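PDB 4Q0W: DNA repair protein RAD2 from Saccharomyces cerevisiae, which cuts single-stranded DNA as a magnesium-dependent endonuclease, making an incision essential to excision repair of DNA damaged by UV light, bulky adducts or cross-links. Local coordinates for residues D271-G276 and N300-D305; E284-N287 and L293-K296; A237-S242 and K249-V254. One frame throughout, in Å; residues are numbered along the deposited sequence. Where two conformers were deposited one is given.

Contact 1. Residues D271-G276 and N300-D305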
loop_
_atom_site.group_PDB
_atom_site.type_symbol
_atom_site.label_atom_id
_atom_site.label_comp_id
_atom_site.label_asym_id
_atom_site.label_seq_id
_atom_site.Cartn_x
_atom_site.Cartn_y
_atom_site.Cartn_z
ATOM N N ASP A 271 0.408 29.060 -4.501
ATOM C CA ASP A 271 0.377 30.013 -5.613
ATOM C C ASP A 271 0.513 29.277 -6.953
ATOM O O ASP A 271 -0.251 29.525 -7.895
ATOM C CB ASP A 271 1.469 31.085 -5.454
ATOM C CG ASP A 271 1.169 32.065 -4.324
ATOM O OD1 ASP A 271 -0.001 32.157 -3.893
ATOM O OD2 ASP A 271 2.112 32.744 -3.856
ATOM N N TRP A 272 1.452 28.342 -7.024
ATOM C CA TRP A 272 1.622 27.543 -8.239
ATOM C C TRP A 272 0.343 26.805 -8.646
ATOM O O TRP A 272 -0.077 26.841 -9.805
ATOM C CB TRP A 272 2.746 26.521 -8.063
ATOM C CG TRP A 272 2.681 25.459 -9.099
ATOM C CD1 TRP A 272 3.118 25.548 -10.400
ATOM C CD2 TRP A 272 2.122 24.147 -8.953
ATOM N NE1 TRP A 272 2.867 24.367 -11.062
ATOM C CE2 TRP A 272 2.261 23.490 -10.197
ATOM C CE3 TRP A 272 1.539 23.458 -7.889
ATOM C CZ2 TRP A 272 1.831 22.177 -10.401
ATOM C CZ3 TRP A 272 1.102 22.161 -8.096
ATOM C CH2 TRP A 272 1.253 21.533 -9.342
ATOM N N TYR A 273 -0.271 26.129 -7.685
ATOM C CA TYR A 273 -1.485 25.359 -7.940
ATOM C C TYR A 273 -2.639 26.270 -8.326
ATOM O O TYR A 273 -3.280 26.073 -9.356
ATOM C CB TYR A 273 -1.859 24.585 -6.675
ATOM C CG TYR A 273 -3.085 23.711 -6.786
ATOM C CD1 TYR A 273 -3.169 22.704 -7.745
ATOM C CD2 TYR A 273 -4.129 23.848 -5.895
ATOM C CE1 TYR A 273 -4.278 21.890 -7.824
ATOM C CE2 TYR A 273 -5.238 23.026 -5.955
ATOM C CZ TYR A 273 -5.307 22.052 -6.918
ATOM O OH TYR A 273 -6.419 21.242 -6.975
ATOM N N ASN A 274 -2.909 27.262 -7.483
ATOM C CA ASN A 274 -4.034 28.155 -7.723
ATOM C C ASN A 274 -3.885 29.004 -8.981
ATOM O O ASN A 274 -4.837 29.126 -9.758
ATOM C CB ASN A 274 -4.305 29.023 -6.499
ATOM C CG ASN A 274 -4.903 28.226 -5.353
ATOM O OD1 ASN A 274 -5.302 27.080 -5.535
ATOM N ND2 ASN A 274 -4.999 28.839 -4.182
ATOM N N ASN A 275 -2.709 29.596 -9.188
ATOM C CA ASN A 275 -2.509 30.411 -10.387
ATOM C C ASN A 275 -2.738 29.605 -11.661
ATOM O O ASN A 275 -3.327 30.101 -12.627
ATOM C CB ASN A 275 -1.110 31.027 -10.435
ATOM C CG ASN A 275 -0.882 32.049 -9.349
ATOM O OD1 ASN A 275 -1.811 32.472 -8.664
ATOM N ND2 ASN A 275 0.368 32.462 -9.193
ATOM N N GLY A 276 -2.261 28.363 -11.658
ATOM C CA GLY A 276 -2.390 27.494 -12.815
ATOM C C GLY A 276 -3.797 26.962 -13.010
ATOM O O GLY A 276 -4.206 26.662 -14.137
ATOM N N ASN A 300 -7.782 14.496 -6.429
ATOM C CA ASN A 300 -8.041 14.430 -4.990
ATOM C C ASN A 300 -8.870 15.603 -4.451
ATOM O O ASN A 300 -9.038 15.731 -3.238
ATOM C CB ASN A 300 -6.734 14.266 -4.194
ATOM C CG ASN A 300 -6.153 12.865 -4.330
ATOM O OD1 ASN A 300 -6.890 11.909 -4.585
ATOM N ND2 ASN A 300 -4.831 12.736 -4.173
ATOM N N GLU A 301 -9.376 16.441 -5.358
ATOM C CA GLU A 301 -10.253 17.560 -5.002
ATOM C C GLU A 301 -9.594 18.494 -3.998
ATOM O O GLU A 301 -10.218 18.930 -3.037
ATOM C CB GLU A 301 -11.587 17.038 -4.454
ATOM C CG GLU A 301 -12.393 16.240 -5.492
ATOM C CD GLU A 301 -13.793 15.886 -5.010
ATOM O OE1 GLU A 301 -13.970 15.598 -3.805
ATOM O OE2 GLU A 301 -14.722 15.903 -5.842
ATOM N N ILE A 302 -8.317 18.786 -4.213
ATOM C CA ILE A 302 -7.571 19.571 -3.241
ATOM C C ILE A 302 -7.940 21.047 -3.370
ATOM O O ILE A 302 -7.994 21.589 -4.472
ATOM C CB ILE A 302 -6.043 19.406 -3.413
ATOM C CG1 ILE A 302 -5.626 17.939 -3.231
ATOM C CG2 ILE A 302 -5.304 20.304 -2.412
ATOM C CD1 ILE A 302 -5.911 17.379 -1.846
ATOM N N ILE A 303 -8.196 21.678 -2.235
ATOM C CA ILE A 303 -8.470 23.101 -2.180
ATOM C C ILE A 303 -7.424 23.733 -1.280
ATOM O O ILE A 303 -7.302 23.361 -0.115
ATOM C CB ILE A 303 -9.868 23.371 -1.578
ATOM C CG1 ILE A 303 -10.957 22.719 -2.431
ATOM C CG2 ILE A 303 -10.121 24.880 -1.441
ATOM C CD1 ILE A 303 -12.294 22.628 -1.718
ATOM N N LEU A 304 -6.662 24.676 -1.814
ATOM C CA LEU A 304 -5.694 25.403 -0.993
ATOM C C LEU A 304 -6.153 26.851 -0.862
ATOM O O LEU A 304 -6.064 27.639 -1.820
ATOM C CB LEU A 304 -4.293 25.326 -1.596
ATOM C CG LEU A 304 -3.866 23.903 -1.971
ATOM C CD1 LEU A 304 -2.512 23.917 -2.671
ATOM C CD2 LEU A 304 -3.790 23.029 -0.713
ATOM N N ASP A 305 -6.646 27.185 0.329
ATOM C CA ASP A 305 -7.263 28.475 0.588
ATOM C C ASP A 305 -6.361 29.315 1.490
ATOM O O ASP A 305 -5.161 29.054 1.573
ATOM C CB ASP A 305 -8.639 28.263 1.219
ATOM C CG ASP A 305 -8.588 27.374 2.467
ATOM O OD1 ASP A 305 -7.550 27.355 3.175
ATOM O OD2 ASP A 305 -9.606 26.706 2.760
HETATM O O HOH W 1 -7.343 25.621 -4.356
#
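Ile302 and Leu304 face Tyr273 and Asn274 of helix 266-278, where the Schellman motif that ends helix 288-299 leads into the following loop. In that motif Glu301, with positive phi, is the C-prime residue, and Ile302 N reaches back to Leu297 O. Ile302 turns its CB toward the tyrosine, while its CD1 runs off to pack on Lys249 O. The carbonyl of Ile302 accepts the phenol: Tyr273 OH donates to Ile302 O at 3.0 Å, with the oxygen at the ring edge and the donor tilted 25° from the carbonyl plane. Tyr273 has CG opposite its backbone N (chi1 -179°), which carries the ring straight across from the helix to the loop.

Leu304 comes next. Its side chain crosses the tyrosine at about a right angle, and its CD1 lies 3.6 Å from Tyr273 CD2, approaching the ring obliquely; Leu248 and Phe269 add further apolar contacts to this leucine. Both polar groups of its backbone are tied to the amide of Asn274. Water 1 accepts from Leu304 N at 2.8 Å and donates to Asn274 OD1, so the amide oxygen reaches the chain through a water while its nitrogen binds directly. That direct bond runs from Asn274 ND2 to Leu304 O at 2.9 Å, nearly straight at 173°, and lies in both the amide and the carbonyl plane.

Contact 2. Residues E284-N287 and L293-K296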
loop_
_atom_site.group_PDB
_atom_site.type_symbol
_atom_site.label_atom_id
_atom_site.label_comp_id
_atom_site.label_asym_id
_atom_site.label_seq_id
_atom_site.Cartn_x
_atom_site.Cartn_y
_atom_site.Cartn_z
ATOM N N GLU A 284 0.540 25.227 -19.733
ATOM C CA GLU A 284 1.171 24.717 -20.954
ATOM C C GLU A 284 2.682 24.524 -20.825
ATOM O O GLU A 284 3.258 23.625 -21.440
ATOM C CB GLU A 284 0.856 25.632 -22.142
ATOM N N THR A 285 3.313 25.350 -19.998
ATOM C CA THR A 285 4.766 25.369 -19.906
ATOM C C THR A 285 5.327 24.522 -18.765
ATOM O O THR A 285 6.542 24.310 -18.687
ATOM C CB THR A 285 5.278 26.809 -19.746
ATOM O OG1 THR A 285 4.998 27.271 -18.418
ATOM C CG2 THR A 285 4.595 27.728 -20.756
ATOM N N GLU A 286 4.457 24.041 -17.878
ATOM C CA GLU A 286 4.943 23.300 -16.715
ATOM C C GLU A 286 5.440 21.893 -17.072
ATOM O O GLU A 286 4.976 21.274 -18.036
ATOM C CB GLU A 286 3.931 23.299 -15.551
ATOM C CG GLU A 286 2.640 22.534 -15.771
ATOM C CD GLU A 286 1.626 22.769 -14.649
ATOM O OE1 GLU A 286 0.755 21.895 -14.451
ATOM O OE2 GLU A 286 1.690 23.826 -13.974
ATOM N N ASN A 287 6.406 21.410 -16.297
ATOM C CA ASN A 287 7.078 20.160 -16.616
ATOM C C ASN A 287 6.275 18.920 -16.244
ATOM O O ASN A 287 5.097 19.007 -15.884
ATOM C CB ASN A 287 8.471 20.122 -15.977
ATOM C CG ASN A 287 8.444 20.393 -14.481
ATOM O OD1 ASN A 287 7.483 20.048 -13.793
ATOM N ND2 ASN A 287 9.504 21.012 -13.972
ATOM N N LEU A 293 1.696 16.241 -10.763
ATOM C CA LEU A 293 1.266 16.659 -9.433
ATOM C C LEU A 293 -0.090 17.371 -9.497
ATOM O O LEU A 293 -0.982 17.097 -8.689
ATOM C CB LEU A 293 2.317 17.556 -8.784
ATOM C CG LEU A 293 1.949 18.183 -7.437
ATOM C CD1 LEU A 293 1.528 17.126 -6.432
ATOM C CD2 LEU A 293 3.119 18.997 -6.909
ATOM N N ARG A 294 -0.250 18.268 -10.466
ATOM C CA ARG A 294 -1.504 19.000 -10.597
ATOM C C ARG A 294 -2.665 18.044 -10.820
ATOM O O ARG A 294 -3.696 18.144 -10.158
ATOM C CB ARG A 294 -1.447 20.002 -11.741
ATOM C CG ARG A 294 -2.739 20.800 -11.902
ATOM C CD ARG A 294 -2.621 21.829 -13.019
ATOM N NE ARG A 294 -1.527 22.769 -12.773
ATOM C CZ ARG A 294 -1.613 23.822 -11.963
ATOM N NH1 ARG A 294 -2.739 24.069 -11.305
ATOM N NH2 ARG A 294 -0.569 24.626 -11.800
ATOM N N LYS A 295 -2.487 17.115 -11.755
ATOM C CA LYS A 295 -3.517 16.130 -12.059
ATOM C C LYS A 295 -3.926 15.370 -10.801
ATOM O O LYS A 295 -5.111 15.125 -10.563
ATOM C CB LYS A 295 -3.027 15.161 -13.137
ATOM C CG LYS A 295 -4.128 14.626 -14.040
ATOM C CD LYS A 295 -4.979 13.565 -13.354
ATOM C CE LYS A 295 -6.462 13.807 -13.601
ATOM N NZ LYS A 295 -6.924 15.086 -12.985
ATOM N N LYS A 296 -2.940 15.014 -9.988
ATOM C CA LYS A 296 -3.208 14.315 -8.733
ATOM C C LYS A 296 -4.012 15.164 -7.738
ATOM O O LYS A 296 -4.952 14.668 -7.105
ATOM C CB LYS A 296 -1.896 13.864 -8.089
ATOM C CG LYS A 296 -2.082 13.209 -6.738
ATOM C CD LYS A 296 -0.785 12.582 -6.263
ATOM C CE LYS A 296 -0.958 11.975 -4.884
ATOM N NZ LYS A 296 0.311 11.365 -4.412
#
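Glu286 and Arg294 meet in a side-on salt bridge with one nitrogen to each carboxylate oxygen: Arg294 NE donates to Glu286 OE1 at 3.0 Å, and Arg294 NH2 to Glu286 OE2 at 3.2 Å. Both oxygens use their syn lone pairs, and the two flat groups are nearly coplanar, their planes 19° apart. The glutamate, from the loop before helix 288-299, is extended beyond CG and meets the arginine at about a right angle. The arginine leaves that helix with CB, CG and CD extended, then bends at chi3 (-59°), which turns its NE edge to the acid.

The next shell belongs to helix 266-278. Arg294 NH1 bonds to Tyr273 O and Gln277 OE1, NH2 also donates to Trp272 O, and the guanidinium makes a cation-pi contact with Trp272, whose NE1 gives Glu286 OE2 a weak hydrogen bond. Farther out, Asn287 N-caps helix 288-299, its OD1 accepting from Glu290 N, so the residue next to Glu286 is fixed to the start of that helix.

With bonds to two carbonyls, an amide oxygen and a carboxylate, the guanidinium is locked in rotation, and the acid probably helps offset the charge of the buried arginine.

Contact 3. Residues A237-S242 and K249-V254. With K (potassium ion), chain F; nucleotides of chain D.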
loop_
_atom_site.group_PDB
_atom_site.type_symbol
_atom_site.label_atom_id
_atom_site.label_comp_id
_atom_site.label_asym_id
_atom_site.label_seq_id
_atom_site.Cartn_x
_atom_site.Cartn_y
_atom_site.Cartn_z
ATOM N N ALA A 237 4.179 18.871 8.237
ATOM C CA ALA A 237 3.051 18.433 9.060
ATOM C C ALA A 237 1.736 18.746 8.337
ATOM O O ALA A 237 0.785 17.953 8.360
ATOM C CB ALA A 237 3.095 19.096 10.418
ATOM N N GLN A 238 1.696 19.892 7.663
ATOM C CA GLN A 238 0.476 20.309 6.970
ATOM C C GLN A 238 0.214 19.566 5.666
ATOM O O GLN A 238 -0.830 19.754 5.030
ATOM C CB GLN A 238 0.498 21.823 6.745
ATOM C CG GLN A 238 0.389 22.573 8.062
ATOM C CD GLN A 238 0.763 24.021 7.937
ATOM O OE1 GLN A 238 -0.024 24.836 7.452
ATOM N NE2 GLN A 238 1.974 24.358 8.371
ATOM N N LEU A 239 1.155 18.724 5.254
ATOM C CA LEU A 239 0.901 17.843 4.117
ATOM C C LEU A 239 0.565 16.437 4.631
ATOM O O LEU A 239 -0.412 15.807 4.197
ATOM C CB LEU A 239 2.123 17.793 3.191
ATOM C CG LEU A 239 2.506 19.135 2.572
ATOM C CD1 LEU A 239 3.826 19.020 1.814
ATOM C CD2 LEU A 239 1.386 19.675 1.675
ATOM N N LEU A 240 1.389 15.973 5.564
ATOM C CA LEU A 240 1.333 14.613 6.087
ATOM C C LEU A 240 0.209 14.431 7.102
ATOM O O LEU A 240 -0.373 13.343 7.205
ATOM C CB LEU A 240 2.670 14.268 6.754
ATOM C CG LEU A 240 3.860 14.185 5.798
ATOM C CD1 LEU A 240 5.172 14.094 6.564
ATOM C CD2 LEU A 240 3.659 12.965 4.909
ATOM N N GLY A 241 -0.088 15.493 7.849
ATOM C CA GLY A 241 -1.034 15.409 8.951
ATOM C C GLY A 241 -0.331 15.220 10.291
ATOM O O GLY A 241 0.717 14.568 10.365
ATOM N N SER A 242 -0.914 15.783 11.352
ATOM C CA SER A 242 -0.412 15.594 12.709
ATOM C C SER A 242 -1.574 15.875 13.643
ATOM O O SER A 242 -2.716 15.981 13.194
ATOM C CB SER A 242 0.714 16.575 13.021
ATOM O OG SER A 242 0.206 17.910 13.112
ATOM N N LYS A 249 -5.054 14.950 1.390
ATOM C CA LYS A 249 -5.249 13.631 0.798
ATOM C C LYS A 249 -4.221 13.394 -0.308
ATOM O O LYS A 249 -3.920 14.295 -1.097
ATOM C CB LYS A 249 -6.663 13.489 0.238
ATOM C CG LYS A 249 -6.883 12.180 -0.517
ATOM C CD LYS A 249 -8.298 12.049 -1.053
ATOM C CE LYS A 249 -8.467 10.714 -1.779
ATOM N NZ LYS A 249 -9.814 10.581 -2.399
ATOM N N GLY A 250 -3.653 12.194 -0.341
ATOM C CA GLY A 250 -2.700 11.849 -1.377
ATOM C C GLY A 250 -1.269 12.215 -1.022
ATOM O O GLY A 250 -0.337 11.776 -1.698
ATOM N N MET A 251 -1.081 13.017 0.028
ATOM C CA MET A 251 0.273 13.385 0.421
ATOM C C MET A 251 0.875 12.427 1.460
ATOM O O MET A 251 0.653 12.571 2.667
ATOM C CB MET A 251 0.340 14.824 0.934
ATOM C CG MET A 251 -0.008 15.882 -0.107
ATOM S SD MET A 251 1.277 16.134 -1.367
ATOM C CE MET A 251 0.481 15.312 -2.760
ATOM N N GLY A 252 1.651 11.460 0.980
ATOM C CA GLY A 252 2.446 10.619 1.859
ATOM C C GLY A 252 3.858 11.174 1.940
ATOM O O GLY A 252 4.123 12.255 1.406
ATOM N N PRO A 253 4.773 10.440 2.603
ATOM C CA PRO A 253 6.119 10.965 2.844
ATOM C C PRO A 253 6.870 11.265 1.554
ATOM O O PRO A 253 7.669 12.206 1.538
ATOM C CB PRO A 253 6.814 9.837 3.626
ATOM C CG PRO A 253 5.981 8.599 3.366
ATOM C CD PRO A 253 4.584 9.091 3.170
ATOM N N VAL A 254 6.626 10.492 0.495
ATOM C CA VAL A 254 7.331 10.718 -0.761
ATOM C C VAL A 254 6.880 12.022 -1.406
ATOM O O VAL A 254 7.697 12.886 -1.728
ATOM C CB VAL A 254 7.084 9.591 -1.773
ATOM C CG1 VAL A 254 7.811 9.898 -3.087
ATOM C CG2 VAL A 254 7.542 8.249 -1.213
HETATM K K K F . -2.221 12.294 3.817
ATOM P P DA D 9 3.356 8.878 -1.028
ATOM O OP1 DA D 9 3.242 10.355 -1.163
ATOM O OP2 DA D 9 4.326 8.314 -0.054
ATOM O "O5'" DA D 9 1.900 8.277 -0.729
ATOM C "C5'" DA D 9 0.837 8.571 -1.630
ATOM C "C4'" DA D 9 -0.443 7.916 -1.157
ATOM O "O4'" DA D 9 -0.312 6.473 -1.231
ATOM C "C3'" DA D 9 -0.854 8.219 0.283
ATOM O "O3'" DA D 9 -2.223 8.562 0.220
ATOM C "C2'" DA D 9 -0.608 6.911 1.045
ATOM C "C1'" DA D 9 -0.847 5.887 -0.060
ATOM N N9 DA D 9 -0.135 4.622 0.063
ATOM C C8 DA D 9 1.220 4.456 0.213
ATOM N N7 DA D 9 1.587 3.202 0.275
ATOM C C5 DA D 9 0.398 2.495 0.145
ATOM C C6 DA D 9 0.122 1.114 0.141
ATOM N N6 DA D 9 1.085 0.187 0.264
ATOM N N1 DA D 9 -1.174 0.732 0.002
ATOM C C2 DA D 9 -2.117 1.684 -0.119
ATOM N N3 DA D 9 -1.967 3.017 -0.115
ATOM C C4 DA D 9 -0.677 3.355 0.013
ATOM P P DC D 10 -2.996 9.092 1.530
ATOM O OP1 DC D 10 -4.106 9.940 1.010
ATOM O OP2 DC D 10 -2.032 9.628 2.523
ATOM O "O5'" DC D 10 -3.620 7.762 2.151
ATOM C "C5'" DC D 10 -4.560 7.099 1.315
ATOM C "C4'" DC D 10 -5.078 5.869 2.023
ATOM O "O4'" DC D 10 -4.063 4.840 2.016
ATOM C "C3'" DC D 10 -5.478 6.089 3.482
ATOM O "O3'" DC D 10 -6.842 5.686 3.530
ATOM C "C2'" DC D 10 -4.528 5.182 4.277
ATOM C "C1'" DC D 10 -4.143 4.132 3.230
ATOM N N1 DC D 10 -2.824 3.445 3.330
ATOM C C2 DC D 10 -2.810 2.044 3.332
ATOM O O2 DC D 10 -3.889 1.445 3.283
ATOM N N3 DC D 10 -1.626 1.389 3.408
ATOM C C4 DC D 10 -0.491 2.084 3.461
ATOM N N4 DC D 10 0.646 1.384 3.523
ATOM C C5 DC D 10 -0.482 3.520 3.450
ATOM C C6 DC D 10 -1.658 4.160 3.382
ATOM P P DG D 8 7.702 5.719 -5.160
ATOM O OP1 DG D 8 8.354 6.975 -5.612
ATOM O OP2 DG D 8 8.409 4.733 -4.304
ATOM O "O5'" DG D 8 6.342 6.067 -4.388
ATOM C "C5'" DG D 8 5.423 6.915 -5.042
ATOM C "C4'" DG D 8 4.140 6.895 -4.253
ATOM O "O4'" DG D 8 3.491 5.612 -4.420
ATOM C "C3'" DG D 8 4.330 7.128 -2.755
ATOM O "O3'" DG D 8 3.690 8.369 -2.515
ATOM C "C2'" DG D 8 3.685 5.902 -2.092
ATOM C "C1'" DG D 8 2.834 5.313 -3.212
ATOM N N9 DG D 8 2.639 3.868 -3.147
ATOM C C8 DG D 8 3.572 2.860 -3.028
ATOM N N7 DG D 8 3.036 1.668 -2.999
ATOM C C5 DG D 8 1.668 1.903 -3.118
ATOM C C6 DG D 8 0.577 1.004 -3.151
ATOM O O6 DG D 8 0.615 -0.230 -3.083
ATOM N N1 DG D 8 -0.641 1.669 -3.272
ATOM C C2 DG D 8 -0.781 3.039 -3.359
ATOM N N2 DG D 8 -2.027 3.529 -3.481
ATOM N N3 DG D 8 0.235 3.887 -3.331
ATOM C C4 DG D 8 1.417 3.250 -3.205
HETATM O O HOH W 2 -0.695 11.409 5.762
HETATM O O HOH W 3 -3.016 13.306 6.065
HETATM O O HOH W 4 -4.622 11.749 4.535
#
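Met251, Leu240 and Leu239 bury the most surface here, where the end of helix 230-240 meets the turn leading into helix 253-263. Met251 sets its CB against the backbone of Leu239, 3.5 Å from Leu239 O, and the two CB atoms also touch. Bent at chi2 and chi3, the methionine then carries its CE away toward Leu293 and Lys296 of helix 288-299. Leu239 goes another way, packing on Val259 and Leu266.

Leu240 reaches the turn with one methyl. Its CD2 rests on the Gly252-Pro253 peptide, 3.5 Å from Gly252 C, and Ile8 adds a further apolar contact to both Leu240 and Pro253. The carbonyls of Met251 and Leu240 face a potassium ion. Met251 O binds the metal directly at 3.1 Å, whereas Leu240 O accepts from water 3, which coordinates the ion. Leu248 O, waters 2 and 4 and OP2 of DC10 of chain D are further ligands.

The turn and the first residues of helix 253-263 offer backbone N-H groups to the DNA. Gly250 N donates to OP1 of DC10 of chain D at 2.7 Å, and Val254 N to OP2 of DA9 of chain D at 3.2 Å; Gly252 N makes a weak bond to OP1 of the same nucleotide, DA9. Gly252 sits at the N-cap of helix 253-263, so the helix dipole probably favours the phosphate there. Two helices joined by a loop that holds potassium and contacts successive phosphates are the hallmark of the helix-three-turn-helix (H3TH) DNA-binding motif of the XPG/RAD2 nucleases.

Along the chain contact 3 closes first, at the junction of helices 230-240 and 253-263; contact 1 then spans from helix 266-278 to the loop after helix 288-299, and contact 2 is nested inside it. Contacts 1 and 2 have centres about 12 Å apart and meet between the successive helices 266-278 and 288-299, contact 2 resting against the first of them. The centre of contact 3 is about 15 Å from that of contact 1 and 19 Å from that of contact 2. Lys296 NZ bonds to Gly250 O, and Asn300 packs on Lys249, so helix 288-299 and the residue after it lie against the DNA-binding turn.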